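Local coordinates for ALKF (Bacillus cereus, PDB 3ZBO), which is of uncertain function but belongs to a family related to the HEAT-like repeat DNA glycosylases and has affinity for branched DNA structures, at residues K26-N31 with N67-Y72; T183-I186 with L191-K194. All coordinates share one frame; numbering follows the deposited sequence.

Interaction 1: residues K26-N31 with N67-Y72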
# COMPACT_ATOMS: atom_id res chain seq x y z
N LYS A 26 14.30 3.40 -14.12
CA LYS A 26 13.37 3.46 -15.28
C LYS A 26 11.94 2.94 -14.99
O LYS A 26 10.97 3.58 -15.38
CB LYS A 26 13.98 2.64 -16.48
CG LYS A 26 13.03 1.54 -17.07
CD LYS A 26 13.68 0.38 -17.94
CE LYS A 26 14.53 -0.64 -17.16
NZ LYS A 26 13.86 -1.89 -16.50
N ILE A 27 11.85 1.82 -14.29
CA ILE A 27 10.59 1.22 -13.98
C ILE A 27 9.84 2.12 -12.99
O ILE A 27 8.61 2.35 -13.12
CB ILE A 27 10.80 -0.15 -13.43
CG1 ILE A 27 11.23 -1.11 -14.58
CG2 ILE A 27 9.58 -0.65 -12.80
CD1 ILE A 27 11.67 -2.44 -14.06
N TYR A 28 10.59 2.62 -11.98
CA TYR A 28 9.90 3.50 -11.01
C TYR A 28 9.39 4.74 -11.66
O TYR A 28 8.23 5.18 -11.38
CB TYR A 28 10.87 3.85 -9.87
CG TYR A 28 11.18 2.75 -8.90
CD1 TYR A 28 10.46 1.50 -8.87
CD2 TYR A 28 12.18 2.99 -7.96
CE1 TYR A 28 10.78 0.57 -7.96
CE2 TYR A 28 12.54 2.05 -7.06
CZ TYR A 28 11.83 0.86 -7.04
OH TYR A 28 12.18 -0.07 -6.06
N ILE A 29 10.18 5.32 -12.55
CA ILE A 29 9.71 6.51 -13.28
C ILE A 29 8.50 6.17 -14.21
O ILE A 29 7.52 6.98 -14.29
CB ILE A 29 10.92 7.13 -14.04
CG1 ILE A 29 11.85 7.75 -12.98
CG2 ILE A 29 10.43 8.24 -14.95
CD1 ILE A 29 13.19 8.29 -13.62
N SER A 30 8.52 4.99 -14.82
CA SER A 30 7.39 4.53 -15.62
C SER A 30 6.11 4.45 -14.79
O SER A 30 5.01 4.75 -15.23
CB SER A 30 7.77 3.18 -16.26
OG SER A 30 7.24 2.11 -15.55
N ASN A 31 6.28 4.15 -13.50
CA ASN A 31 5.13 4.01 -12.64
C ASN A 31 4.65 5.36 -12.05
O ASN A 31 3.66 5.41 -11.32
CB ASN A 31 5.45 3.14 -11.43
CG ASN A 31 5.78 1.67 -11.81
OD1 ASN A 31 5.53 1.25 -12.93
ND2 ASN A 31 6.29 0.89 -10.85
N ASN A 67 12.68 12.02 -2.38
CA ASN A 67 13.32 11.00 -3.19
C ASN A 67 12.63 9.68 -2.87
O ASN A 67 12.60 9.21 -1.73
CB ASN A 67 14.81 10.99 -2.88
CG ASN A 67 15.55 9.85 -3.57
OD1 ASN A 67 15.08 8.71 -3.66
ND2 ASN A 67 16.74 10.16 -4.07
N TYR A 68 11.96 9.09 -3.90
CA TYR A 68 11.16 7.92 -3.67
C TYR A 68 11.91 6.83 -2.87
O TYR A 68 11.36 6.18 -1.96
CB TYR A 68 10.64 7.30 -5.00
CG TYR A 68 9.94 5.97 -4.78
CD1 TYR A 68 8.71 5.89 -4.10
CD2 TYR A 68 10.57 4.74 -5.17
CE1 TYR A 68 8.11 4.68 -3.84
CE2 TYR A 68 9.96 3.55 -4.90
CZ TYR A 68 8.71 3.47 -4.25
OH TYR A 68 8.10 2.31 -3.95
N ASP A 69 13.16 6.55 -3.24
CA ASP A 69 13.80 5.43 -2.53
C ASP A 69 14.07 5.76 -1.08
O ASP A 69 13.95 4.88 -0.18
CB ASP A 69 15.14 5.08 -3.19
CG ASP A 69 14.93 4.60 -4.63
OD1 ASP A 69 14.52 3.48 -4.81
OD2 ASP A 69 15.17 5.42 -5.53
N ALA A 70 14.47 7.01 -0.85
CA ALA A 70 14.65 7.43 0.56
C ALA A 70 13.34 7.42 1.33
O ALA A 70 13.33 7.07 2.53
CB ALA A 70 15.22 8.88 0.60
N MET A 71 12.29 7.81 0.63
CA MET A 71 10.98 7.78 1.26
C MET A 71 10.48 6.35 1.58
O MET A 71 9.89 6.10 2.63
CB MET A 71 9.93 8.47 0.41
CG MET A 71 10.20 9.94 0.26
SD MET A 71 9.31 10.73 -1.11
CE MET A 71 7.74 11.10 -0.26
N TYR A 72 10.72 5.41 0.64
CA TYR A 72 10.46 4.00 0.89
C TYR A 72 11.25 3.52 2.08
O TYR A 72 10.68 2.85 2.97
CB TYR A 72 10.74 3.21 -0.44
CG TYR A 72 10.26 1.79 -0.25
CD1 TYR A 72 11.06 0.85 0.40
CD2 TYR A 72 9.08 1.37 -0.80
CE1 TYR A 72 10.56 -0.45 0.55
CE2 TYR A 72 8.56 0.08 -0.59
CZ TYR A 72 9.34 -0.84 0.04
OH TYR A 72 8.82 -2.12 0.26
O HOH W 1 9.26 -0.05 -4.52
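Tyr-28 and Tyr-68 form a T-shaped (edge-to-face) pair, the CD2–CE2 edge of Tyr-68 directed at a face of Tyr-28. The ring centroids are 5.0 Å apart and the planes stand at 77°. Tyr-68 CE2 stands 3.7 Å above the plane of the Tyr-28 ring, displaced toward the rim; the closest atoms include CD2 of Tyr-28 and CD2 of Tyr-68, also 3.7 Å apart. A chi1 of 173° swings the Tyr-68 ring away from its own backbone N and across to helix 22-30.

Asp-69 meets the same ring differently, in its plane: OD1 is 3.3 Å from Tyr-28 CE2, at the C–H edge, with the carboxylate turned 39° from the ring. That edge is probably slightly positive, which would suit the carboxylate.

In the helical fold of this AlkD-like family, the contact joins helix 22-30 to the first turn of helix 68-77. Asn-67 N-caps that turn through OD1, which takes weak bonds from Asp-69 N (2.9 Å) and Ala-70 N (3.3 Å).

The polar ends are held from outside the pair. Asp-69 accepts from the backbone N-H groups of Phe-38, Gly-39 and Val-40, while Tyr-28 OH bonds to Val-40 O. A water bridges the two phenols, 2.7 Å from Tyr-68 OH and donating across a longer 3.3 Å to Tyr-28 OH.

Interaction 2: residues T183-I186 with L191-K194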
# COMPACT_ATOMS: atom_id res chain seq x y z
N THR A 183 -8.35 -9.36 -1.48
CA THR A 183 -7.78 -9.66 -0.17
C THR A 183 -8.88 -10.14 0.74
O THR A 183 -8.65 -11.09 1.53
CB THR A 183 -7.10 -8.40 0.41
OG1 THR A 183 -6.04 -8.03 -0.48
CG2 THR A 183 -6.44 -8.81 1.76
N VAL A 184 -10.06 -9.51 0.71
CA VAL A 184 -11.21 -10.01 1.56
C VAL A 184 -11.50 -11.46 1.12
O VAL A 184 -11.66 -12.34 1.96
CB VAL A 184 -12.47 -9.13 1.43
CG1 VAL A 184 -13.65 -9.84 2.18
CG2 VAL A 184 -12.19 -7.72 2.07
N ALA A 185 -11.56 -11.70 -0.20
CA ALA A 185 -11.96 -13.09 -0.62
C ALA A 185 -11.01 -14.14 -0.14
O ALA A 185 -11.46 -15.30 0.08
CB ALA A 185 -12.09 -13.08 -2.11
N ILE A 186 -9.73 -13.85 -0.08
CA ILE A 186 -8.74 -14.83 0.33
C ILE A 186 -8.40 -14.76 1.79
O ILE A 186 -8.23 -15.82 2.45
CB ILE A 186 -7.49 -14.65 -0.57
CG1 ILE A 186 -7.81 -14.95 -2.02
CG2 ILE A 186 -6.35 -15.57 -0.04
CD1 ILE A 186 -8.54 -16.31 -2.29
N LEU A 191 -16.33 -13.47 4.95
CA LEU A 191 -17.01 -12.95 3.81
C LEU A 191 -16.36 -13.44 2.50
O LEU A 191 -16.52 -12.80 1.45
CB LEU A 191 -16.95 -11.39 3.84
CG LEU A 191 -17.80 -10.84 4.98
CD1 LEU A 191 -17.59 -9.36 5.11
CD2 LEU A 191 -19.25 -11.15 4.80
N HIS A 192 -15.79 -14.67 2.58
CA HIS A 192 -15.26 -15.26 1.31
C HIS A 192 -16.30 -15.32 0.21
O HIS A 192 -16.06 -14.84 -0.94
CB HIS A 192 -14.74 -16.69 1.58
CG HIS A 192 -14.37 -17.35 0.31
ND1 HIS A 192 -14.99 -18.45 -0.27
CD2 HIS A 192 -13.44 -16.94 -0.56
CE1 HIS A 192 -14.39 -18.73 -1.44
NE2 HIS A 192 -13.43 -17.83 -1.61
N GLU A 193 -17.50 -15.86 0.50
CA GLU A 193 -18.47 -16.04 -0.58
C GLU A 193 -18.98 -14.73 -1.11
O GLU A 193 -19.11 -14.59 -2.32
CB GLU A 193 -19.62 -16.94 -0.10
CG GLU A 193 -19.09 -18.31 0.41
CD GLU A 193 -18.37 -18.24 1.87
OE1 GLU A 193 -18.50 -17.22 2.76
OE2 GLU A 193 -17.60 -19.26 2.10
N LYS A 194 -19.21 -13.73 -0.23
CA LYS A 194 -19.74 -12.44 -0.72
C LYS A 194 -18.70 -11.75 -1.60
O LYS A 194 -19.06 -11.11 -2.55
CB LYS A 194 -20.09 -11.54 0.46
CG LYS A 194 -20.63 -10.20 0.08
CD LYS A 194 -21.04 -9.33 1.31
CE LYS A 194 -21.64 -8.06 0.76
NZ LYS A 194 -23.10 -8.20 0.48
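Val-184 and Leu-191 supply the apolar part of this contact, with CG1 of Val-184 placed 4.0 Å from CB of Leu-191. The two side chains lie alongside each other and point the same way. It is the branch of Val-184 anti to its backbone N (chi1 172°) that does the touching; this methyl also comes within 4.2 Å of Leu-191 O, so it rests against both the start of the side chain and the backbone of the turn.

The second component is close backbone packing. Ala-185 CA and His-192 CA are just 4.4 Å apart, a separation that brings the main chains together with little side chain between them; the small methyl of Ala-185 is compatible with such an approach. CB of His-192 sits 3.9 Å from Ala-185 O.

Polar evidence is weaker. Ala-185 O is buried and has no partner in the model, but the neighbouring imidazole of His-192 is probably turned over as built, so how this carbonyl is satisfied remains unsettled.

Two consecutive helices meet here: helix 171-187 passes into helix 192-202 through a four-residue link, with Leu-191 at the N-cap position of the second helix. Helix 152-165 packs on Val-184 and Leu-191 through Ile-155, and its Glu-160 makes a salt bridge with Lys-194. Helix 128-144 meets Val-184 through Leu-142, while helix 219-228 lies against Ala-185 through Ile-223 and against Ile-186 and His-192 through Leu-227.

How the interactions relate
Interactions 1 and 2 lie on opposite sides of the chain's centre, with their own centres 32 Å apart and their nearest atoms about 16 Å apart, so neither touches the other. They follow in series along the chain, and all four segments belong to the part of the chain related to DNA alkylation repair enzymes. Their spans differ: 35 residues separate the segments of interaction 1, whereas four separate those of interaction 2, making the first a link between non-adjacent helices and the second a local junction of consecutive ones. The geometry here locates no active site or DNA-binding surface; what can be said is that each contact packs helices of the scaffold.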